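PDB 4DZI: putative TIM-barrel metal-dependent hydrolase from Mycobacterium avium subsp. paratuberculosis S397, which probably acts as a metal-dependent hydrolase of the amidohydrolase superfamily, with a TIM-barrel fold and two metal ions, here cadmium, in its active site. Local coordinates for residues Glu92-Ala95 / Glu99-Asn102; Lys204-Ser207 / Arg211-Asp214; Arg305-Ala310 / Asp320-Leu325. All blocks are in the same frame, centred on the assembly; numbering follows the deposited sequence. Where two conformers were deposited one is given.

Interaction 1 of 3, residues Glu92-Ala95 / Glu99-Asn102; sequences ERLA and EYQN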
loop_
_atom_site.group_PDB
_atom_site.type_symbol
_atom_site.label_atom_id
_atom_site.label_comp_id
_atom_site.label_asym_id
_atom_site.label_seq_id
_atom_site.Cartn_x
_atom_site.Cartn_y
_atom_site.Cartn_z
ATOM N N GLU C 92 21.298 15.231 23.379
ATOM C CA GLU C 92 21.675 15.471 24.778
ATOM C C GLU C 92 22.460 14.276 25.252
ATOM O O GLU C 92 22.465 13.225 24.608
ATOM C CB GLU C 92 20.406 15.548 25.644
ATOM C CG GLU C 92 19.517 16.741 25.309
ATOM C CD GLU C 92 18.305 16.836 26.210
ATOM O OE1 GLU C 92 17.278 16.148 25.944
ATOM O OE2 GLU C 92 18.373 17.615 27.193
ATOM N N ARG C 93 23.117 14.401 26.402
ATOM C CA ARG C 93 23.789 13.263 27.032
ATOM C C ARG C 93 22.783 12.305 27.668
ATOM O O ARG C 93 21.894 12.734 28.420
ATOM C CB ARG C 93 24.774 13.771 28.098
ATOM C CG ARG C 93 25.828 14.729 27.555
ATOM C CD ARG C 93 26.770 15.220 28.656
ATOM N NE ARG C 93 28.155 15.249 28.195
ATOM C CZ ARG C 93 28.627 16.106 27.297
ATOM N NH1 ARG C 93 29.905 16.056 26.937
ATOM N NH2 ARG C 93 27.827 17.022 26.767
ATOM N N LEU C 94 22.925 11.010 27.388
ATOM C CA LEU C 94 22.018 10.025 27.947
ATOM C C LEU C 94 22.023 10.034 29.484
ATOM O O LEU C 94 20.982 9.892 30.104
ATOM C CB LEU C 94 22.356 8.620 27.437
ATOM C CG LEU C 94 21.436 7.474 27.933
ATOM C CD1 LEU C 94 19.986 7.694 27.507
ATOM C CD2 LEU C 94 21.919 6.156 27.359
ATOM N N ALA C 95 23.186 10.231 30.088
ATOM C CA ALA C 95 23.273 10.266 31.537
ATOM C C ALA C 95 22.493 11.437 32.154
ATOM O O ALA C 95 22.179 11.399 33.356
ATOM C CB ALA C 95 24.732 10.283 31.986
ATOM N N GLU C 99 15.688 8.876 33.390
ATOM C CA GLU C 99 14.288 8.433 33.266
ATOM C C GLU C 99 14.077 7.620 31.976
ATOM O O GLU C 99 13.041 6.937 31.820
ATOM C CB GLU C 99 13.328 9.628 33.318
ATOM C CG GLU C 99 13.399 10.618 32.142
ATOM C CD GLU C 99 14.466 11.693 32.270
ATOM O OE1 GLU C 99 15.400 11.590 33.116
ATOM O OE2 GLU C 99 14.362 12.670 31.514
ATOM N N TYR C 100 15.063 7.657 31.076
ATOM C CA TYR C 100 14.919 6.816 29.849
ATOM C C TYR C 100 15.215 5.333 30.100
ATOM O O TYR C 100 14.836 4.444 29.331
ATOM C CB TYR C 100 15.853 7.331 28.735
ATOM C CG TYR C 100 15.589 8.722 28.262
ATOM C CD1 TYR C 100 14.417 9.427 28.619
ATOM C CD2 TYR C 100 16.479 9.347 27.414
ATOM C CE1 TYR C 100 14.199 10.725 28.201
ATOM C CE2 TYR C 100 16.246 10.621 26.963
ATOM C CZ TYR C 100 15.110 11.314 27.346
ATOM O OH TYR C 100 14.908 12.593 26.889
ATOM N N GLN C 101 15.957 5.033 31.151
ATOM C CA GLN C 101 16.383 3.682 31.396
ATOM C C GLN C 101 16.166 3.204 32.831
ATOM O O GLN C 101 16.400 2.030 33.132
ATOM C CB GLN C 101 17.867 3.507 31.031
ATOM C CG GLN C 101 18.198 3.997 29.620
ATOM C CD GLN C 101 19.600 3.564 29.217
ATOM O OE1 GLN C 101 20.569 3.949 29.876
ATOM N NE2 GLN C 101 19.723 2.774 28.150
ATOM N N ASN C 102 15.695 4.092 33.687
ATOM C CA ASN C 102 15.511 3.767 35.121
ATOM C C ASN C 102 14.081 4.019 35.586
ATOM O O ASN C 102 13.576 5.150 35.453
ATOM C CB ASN C 102 16.435 4.664 35.952
ATOM C CG ASN C 102 16.379 4.356 37.448
ATOM O OD1 ASN C 102 15.626 4.972 38.207
ATOM N ND2 ASN C 102 17.195 3.410 37.877
HETATM O O HOH W 1 16.872 13.526 25.389
#

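Interaction 2 of 3, residues Lys204-Ser207 / Arg211-Asp214; sequences KPRS and RSHD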
loop_
_atom_site.group_PDB
_atom_site.type_symbol
_atom_site.label_atom_id
_atom_site.label_comp_id
_atom_site.label_asym_id
_atom_site.label_seq_id
_atom_site.Cartn_x
_atom_site.Cartn_y
_atom_site.Cartn_z
ATOM N N LYS C 204 7.236 -21.185 5.336
ATOM C CA LYS C 204 6.856 -19.988 4.593
ATOM C C LYS C 204 6.174 -19.042 5.591
ATOM O O LYS C 204 5.772 -19.479 6.655
ATOM C CB LYS C 204 5.839 -20.339 3.519
ATOM C CG LYS C 204 4.526 -20.874 4.079
ATOM C CD LYS C 204 3.592 -21.362 2.978
ATOM C CE LYS C 204 3.310 -20.248 1.986
ATOM N NZ LYS C 204 2.124 -20.541 1.129
ATOM N N PRO C 205 6.037 -17.752 5.241
ATOM C CA PRO C 205 5.407 -16.828 6.197
ATOM C C PRO C 205 3.916 -17.096 6.365
ATOM O O PRO C 205 3.299 -17.712 5.499
ATOM C CB PRO C 205 5.625 -15.442 5.572
ATOM C CG PRO C 205 5.920 -15.696 4.125
ATOM C CD PRO C 205 6.470 -17.091 3.991
ATOM N N ARG C 206 3.333 -16.619 7.466
ATOM C CA ARG C 206 1.901 -16.814 7.737
ATOM C C ARG C 206 1.145 -15.484 7.969
ATOM O O ARG C 206 1.702 -14.476 8.436
ATOM C CB ARG C 206 1.669 -17.734 8.950
ATOM C CG ARG C 206 2.165 -19.173 8.808
ATOM C CD ARG C 206 1.763 -19.959 10.046
ATOM N NE ARG C 206 2.506 -19.582 11.259
ATOM C CZ ARG C 206 3.772 -19.917 11.529
ATOM N NH1 ARG C 206 4.517 -20.610 10.660
ATOM N NH2 ARG C 206 4.341 -19.516 12.666
ATOM N N SER C 207 -0.130 -15.491 7.612
ATOM C CA SER C 207 -1.073 -14.447 7.994
ATOM C C SER C 207 -1.204 -14.430 9.522
ATOM O O SER C 207 -1.101 -15.468 10.164
ATOM C CB SER C 207 -2.428 -14.795 7.380
ATOM O OG SER C 207 -3.428 -13.936 7.837
ATOM N N ARG C 211 -4.891 -20.276 11.207
ATOM C CA ARG C 211 -5.538 -21.011 12.273
ATOM C C ARG C 211 -4.579 -21.570 13.316
ATOM O O ARG C 211 -4.987 -21.810 14.460
ATOM C CB ARG C 211 -6.375 -22.163 11.688
ATOM C CG ARG C 211 -7.382 -21.715 10.641
ATOM C CD ARG C 211 -8.444 -20.799 11.229
ATOM N NE ARG C 211 -9.173 -21.421 12.340
ATOM C CZ ARG C 211 -10.221 -22.231 12.179
ATOM N NH1 ARG C 211 -10.653 -22.520 10.964
ATOM N NH2 ARG C 211 -10.844 -22.753 13.230
ATOM N N SER C 212 -3.325 -21.787 12.943
ATOM C CA SER C 212 -2.355 -22.255 13.919
ATOM C C SER C 212 -2.064 -21.209 15.022
ATOM O O SER C 212 -1.445 -21.528 16.046
ATOM C CB SER C 212 -1.049 -22.706 13.245
ATOM O OG SER C 212 -0.345 -21.589 12.712
ATOM N N HIS C 213 -2.530 -19.976 14.825
ATOM C CA HIS C 213 -2.344 -18.945 15.853
ATOM C C HIS C 213 -3.501 -18.864 16.796
ATOM O O HIS C 213 -3.455 -18.110 17.772
ATOM C CB HIS C 213 -2.135 -17.575 15.196
ATOM C CG HIS C 213 -1.011 -17.565 14.181
ATOM N ND1 HIS C 213 -0.926 -16.632 13.199
ATOM C CD2 HIS C 213 0.087 -18.394 14.028
ATOM C CE1 HIS C 213 0.161 -16.874 12.457
ATOM N NE2 HIS C 213 0.798 -17.931 12.972
ATOM N N ASP C 214 -4.572 -19.605 16.515
ATOM C CA ASP C 214 -5.752 -19.526 17.361
ATOM C C ASP C 214 -5.496 -19.744 18.867
ATOM O O ASP C 214 -6.109 -19.081 19.688
ATOM C CB ASP C 214 -6.834 -20.491 16.874
ATOM C CG ASP C 214 -7.560 -19.950 15.664
ATOM O OD1 ASP C 214 -7.673 -18.702 15.576
ATOM O OD2 ASP C 214 -7.985 -20.756 14.796
#

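Interaction 3 of 3, residues Arg305-Ala310 / Asp320-Leu325; sequences RLKKAA and DPVEQL. With SO4 (sulfate ion), chain J.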
loop_
_atom_site.group_PDB
_atom_site.type_symbol
_atom_site.label_atom_id
_atom_site.label_comp_id
_atom_site.label_asym_id
_atom_site.label_seq_id
_atom_site.Cartn_x
_atom_site.Cartn_y
_atom_site.Cartn_z
ATOM N N ARG C 305 -11.940 -1.044 1.456
ATOM C CA ARG C 305 -11.533 -2.357 0.928
ATOM C C ARG C 305 -12.227 -3.514 1.635
ATOM O O ARG C 305 -12.529 -4.536 1.009
ATOM C CB ARG C 305 -10.013 -2.477 1.036
ATOM C CG ARG C 305 -9.289 -1.490 0.124
ATOM C CD ARG C 305 -7.798 -1.378 0.468
ATOM N NE ARG C 305 -7.120 -0.509 -0.510
ATOM C CZ ARG C 305 -5.945 0.082 -0.307
ATOM N NH1 ARG C 305 -5.391 0.827 -1.259
ATOM N NH2 ARG C 305 -5.318 -0.045 0.866
ATOM N N LEU C 306 -12.477 -3.399 2.948
ATOM C CA LEU C 306 -13.182 -4.481 3.645
ATOM C C LEU C 306 -14.612 -4.589 3.121
ATOM O O LEU C 306 -15.106 -5.694 2.937
ATOM C CB LEU C 306 -13.215 -4.236 5.164
ATOM C CG LEU C 306 -11.853 -4.444 5.807
ATOM C CD1 LEU C 306 -11.945 -3.967 7.252
ATOM C CD2 LEU C 306 -11.432 -5.914 5.729
ATOM N N LYS C 307 -15.234 -3.434 2.885
ATOM C CA LYS C 307 -16.620 -3.405 2.405
ATOM C C LYS C 307 -16.702 -4.084 1.033
ATOM O O LYS C 307 -17.651 -4.820 0.738
ATOM C CB LYS C 307 -17.116 -1.968 2.268
ATOM C CG LYS C 307 -17.579 -1.285 3.537
ATOM C CD LYS C 307 -18.257 0.032 3.157
ATOM C CE LYS C 307 -18.456 0.961 4.347
ATOM N NZ LYS C 307 -19.230 0.323 5.450
ATOM N N LYS C 308 -15.721 -3.805 0.182
ATOM C CA LYS C 308 -15.654 -4.429 -1.150
ATOM C C LYS C 308 -15.412 -5.931 -1.042
ATOM O O LYS C 308 -16.085 -6.730 -1.682
ATOM C CB LYS C 308 -14.558 -3.740 -1.972
ATOM C CG LYS C 308 -14.159 -4.438 -3.274
ATOM C CD LYS C 308 -15.141 -4.236 -4.411
ATOM C CE LYS C 308 -14.630 -4.920 -5.676
ATOM N NZ LYS C 308 -13.251 -4.493 -6.058
ATOM N N ALA C 309 -14.454 -6.346 -0.218
ATOM C CA ALA C 309 -14.216 -7.778 -0.080
ATOM C C ALA C 309 -15.478 -8.559 0.422
ATOM O O ALA C 309 -15.730 -9.682 -0.032
ATOM C CB ALA C 309 -13.001 -8.042 0.816
ATOM N N ALA C 310 -16.211 -7.991 1.385
ATOM C CA ALA C 310 -17.357 -8.645 2.017
ATOM C C ALA C 310 -18.511 -8.744 1.032
ATOM O O ALA C 310 -19.294 -9.688 1.050
ATOM C CB ALA C 310 -17.803 -7.881 3.265
ATOM N N ASP C 320 -19.823 -8.649 9.816
ATOM C CA ASP C 320 -19.507 -7.403 9.149
ATOM C C ASP C 320 -18.094 -6.996 9.577
ATOM O O ASP C 320 -17.869 -6.684 10.749
ATOM C CB ASP C 320 -20.534 -6.358 9.556
ATOM C CG ASP C 320 -20.283 -5.000 8.936
ATOM O OD1 ASP C 320 -19.155 -4.733 8.455
ATOM O OD2 ASP C 320 -21.222 -4.173 8.934
ATOM N N PRO C 321 -17.133 -7.020 8.636
ATOM C CA PRO C 321 -15.732 -6.778 9.032
ATOM C C PRO C 321 -15.481 -5.315 9.483
ATOM O O PRO C 321 -14.541 -5.044 10.268
ATOM C CB PRO C 321 -14.955 -7.116 7.728
ATOM C CG PRO C 321 -15.937 -6.712 6.639
ATOM C CD PRO C 321 -17.255 -7.259 7.181
ATOM N N VAL C 322 -16.291 -4.375 9.007
ATOM C CA VAL C 322 -16.175 -2.996 9.451
ATOM C C VAL C 322 -16.629 -2.846 10.906
ATOM O O VAL C 322 -16.051 -2.078 11.677
ATOM C CB VAL C 322 -16.967 -2.034 8.556
ATOM C CG1 VAL C 322 -16.875 -0.624 9.090
ATOM C CG2 VAL C 322 -16.443 -2.125 7.120
ATOM N N GLU C 323 -17.702 -3.546 11.268
ATOM C CA GLU C 323 -18.150 -3.505 12.653
ATOM C C GLU C 323 -17.130 -4.167 13.589
ATOM O O GLU C 323 -16.980 -3.747 14.734
ATOM C CB GLU C 323 -19.539 -4.128 12.795
ATOM C CG GLU C 323 -20.615 -3.248 12.156
ATOM C CD GLU C 323 -20.514 -1.785 12.587
ATOM O OE1 GLU C 323 -20.587 -1.542 13.808
ATOM O OE2 GLU C 323 -20.362 -0.877 11.725
ATOM N N GLN C 324 -16.445 -5.197 13.099
ATOM C CA GLN C 324 -15.354 -5.810 13.868
ATOM C C GLN C 324 -14.259 -4.803 14.076
ATOM O O GLN C 324 -13.734 -4.700 15.170
ATOM C CB GLN C 324 -14.800 -7.065 13.196
ATOM C CG GLN C 324 -15.797 -8.226 13.220
ATOM C CD GLN C 324 -15.238 -9.452 12.556
ATOM O OE1 GLN C 324 -14.372 -9.349 11.691
ATOM N NE2 GLN C 324 -15.725 -10.634 12.956
ATOM N N LEU C 325 -13.918 -4.043 13.037
ATOM C CA LEU C 325 -12.914 -2.968 13.223
ATOM C C LEU C 325 -13.342 -1.978 14.308
ATOM O O LEU C 325 -12.545 -1.610 15.187
ATOM C CB LEU C 325 -12.619 -2.238 11.906
ATOM C CG LEU C 325 -11.709 -1.008 11.974
ATOM C CD1 LEU C 325 -10.264 -1.401 12.344
ATOM C CD2 LEU C 325 -11.760 -0.283 10.622
HETATM S S SO4 J . -2.249 2.107 0.420
HETATM O O1 SO4 J . -2.610 1.092 -0.551
HETATM O O2 SO4 J . -3.160 3.280 0.518
HETATM O O3 SO4 J . -2.479 1.376 1.698
HETATM O O4 SO4 J . -0.874 2.542 0.587
#

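Interaction 1 of 3, residues Glu92-Ala95 / Glu99-Asn102
Leu94 meets Tyr100 and Gln101 with its two methyl groups, one methyl to each partner, and this division separates the firm part of the contact from the looser one. On the packed side, Leu94 CD1 comes up to the rim of the Tyr100 ring, close to the ring plane, and touches Tyr100 CD2 at 3.9 Å. The leucine CG lies anti to the backbone N (chi1 -179°), a torsion that carries the branch across the gap although the backbones stay well apart. Tyr100 is buried, and its ring is held from several directions: His97, from between the two segments, meets it with its plane almost parallel, Tyr17 meets it steeply, and Pro68 and Pro358 pack nearby. Residues 92-102 belong to the loop, with a short 3-10 segment, that joins strand 91-92 to helix 103-113 of a TIM-barrel amidohydrolase, with the side chain of Tyr100 about 12 Å from a bound cadmium ion. Asn102 caps that helix, its OD1 accepting from Ala105 N.

Outside the Leu94-Tyr100 touch the joint is looser and partly bridged by water. The other methyl, Leu94 CD2, lies 3.6 Å from Gln101 OE1, a van der Waals touch between a methyl and an amide oxygen, made at about a right angle by partly exposed side chains; the amide is held through its NE2, which reaches the backbone O of Tyr17. At the far end of the ring, Glu92 OE1 and Tyr100 OH are 4.4 Å apart, and a water closes the gap. It accepts from Tyr100 OH at 2.6 Å, lying in the plane of the ring, and donates to Glu92 OE1 at 2.7 Å. Glu92 OE2 is bonded to His97 NE2, while His97 ND1 pairs with Glu99 OE2, which probably helps fix the orientation of the imidazole beside Tyr100.

Interaction 2 of 3, residues Lys204-Ser207 / Arg211-Asp214
Arg206 and His213 supply the one hydrogen bond across this loop. Arg206 NE donates a hydrogen bond to His213 NE2 at 2.9 Å, nearly straight at 168°. NE2 lies in the guanidinium plane, while the arginine nitrogen is tilted from the imidazole plane; the two planes stand 66° apart. A bend at chi3 (-71°) turns NE toward the ring, while NH2 reaches the carbonyls of Leu171 and Ala172. With NE2 accepting and ND1 bonded to Leu208 O, the imidazole is probably neutral and protonated on ND1.

Two oxygens make van der Waals approaches to carbons. Ser207 O stands 3.0 Å from His213 CE1 at the ring edge. Ser212 OG lies 3.8 Å from Arg206 CD, although its bond is to Asp210.

The charge pair belongs to one segment: Arg211 NE meets Asp214 OD2 at 2.8 Å, in the guanidinium plane, and OD1 of the same aspartate binds Arg283 and His284.

The loop leads from strand 192-193 into helix 214-223 of the barrel; Pro174 of helix 174-186 packs on Arg206, Ser212 and His213, and Pro205 rests on Ala242 of the second subunit.

Interaction 3 of 3, residues Arg305-Ala310 / Asp320-Leu325
Pro321 is the bump of this contact, and the hollow that takes it lies between Leu306 and Ala310, one turn apart on the facing helix. The two helices belong to the long connection between parallel strands 289-292 and 329-331, a beta-alpha-beta crossover of the TIM barrel in which two helices stand in place of one. Their short segments run roughly antiparallel, at 146°, with axes 9.8 Å apart at closest.

The proline ring is held between two walls: its CG touches both, and its CD rests on one. Pro321 CG sits 4.0 Å from Leu306 CB and 3.9 Å from Leu306 O, and it also touches Ala310 CB, on which Pro321 CD rests at 4.0 Å. Ala310 offers only its methyl, and the ring lies on it; Leu306 O accepts the helical bond from Ala310 N. Beyond CB, Leu306 CD1 comes up to the backbone O of Pro321, and the side chain also packs on Ile276 and Val277 of helix 266-277, which backs both partners. Phe317 closes over Ala310 from the intervening loop.

A second, shallower fit lies toward solvent. Val322 CG2 lodges against Lys307 CG at 3.9 Å; the lysine runs extended and turns only at its last torsion (chi4 -56°), bringing its ammonium end back over the same methyl. The N-cap residue Asp320 fixes the start of the valine's helix, OD1 accepting from Val322 N at 2.9 Å and weakly from Glu323 N.

Arg305 points to the subunit interface instead, where it forms salt bridges with Asp264 and Asp265 of the second subunit. Its guanidinium edge grips a sulfate, probably from the crystallisation liquor: NH1 donates to O1 at 2.9 Å, and NH2 reaches O3 at 3.3 Å in a nearly straight line (171°).

In the fold
The three contacts follow one another along the chain without interlocking. Interaction 1 lies on the opposite side of the chain's centre from the other two, its centre 39 Å from that of interaction 2 and 44 Å from that of interaction 3. The side chain of Tyr100 in interaction 1 is about 12 Å from a cadmium ion, beside Tyr17, which closely follows the cadmium ligands Asp13 and His15. Interactions 2 and 3, with centres 21 Å and nearest atoms about 12 Å apart, both reach the second subunit. Along the chain, helix 214-223, which starts at Asp214, leads to strand 227-230 and the ligand His230, and ligand Glu293 precedes the helix that carries residues 305-310.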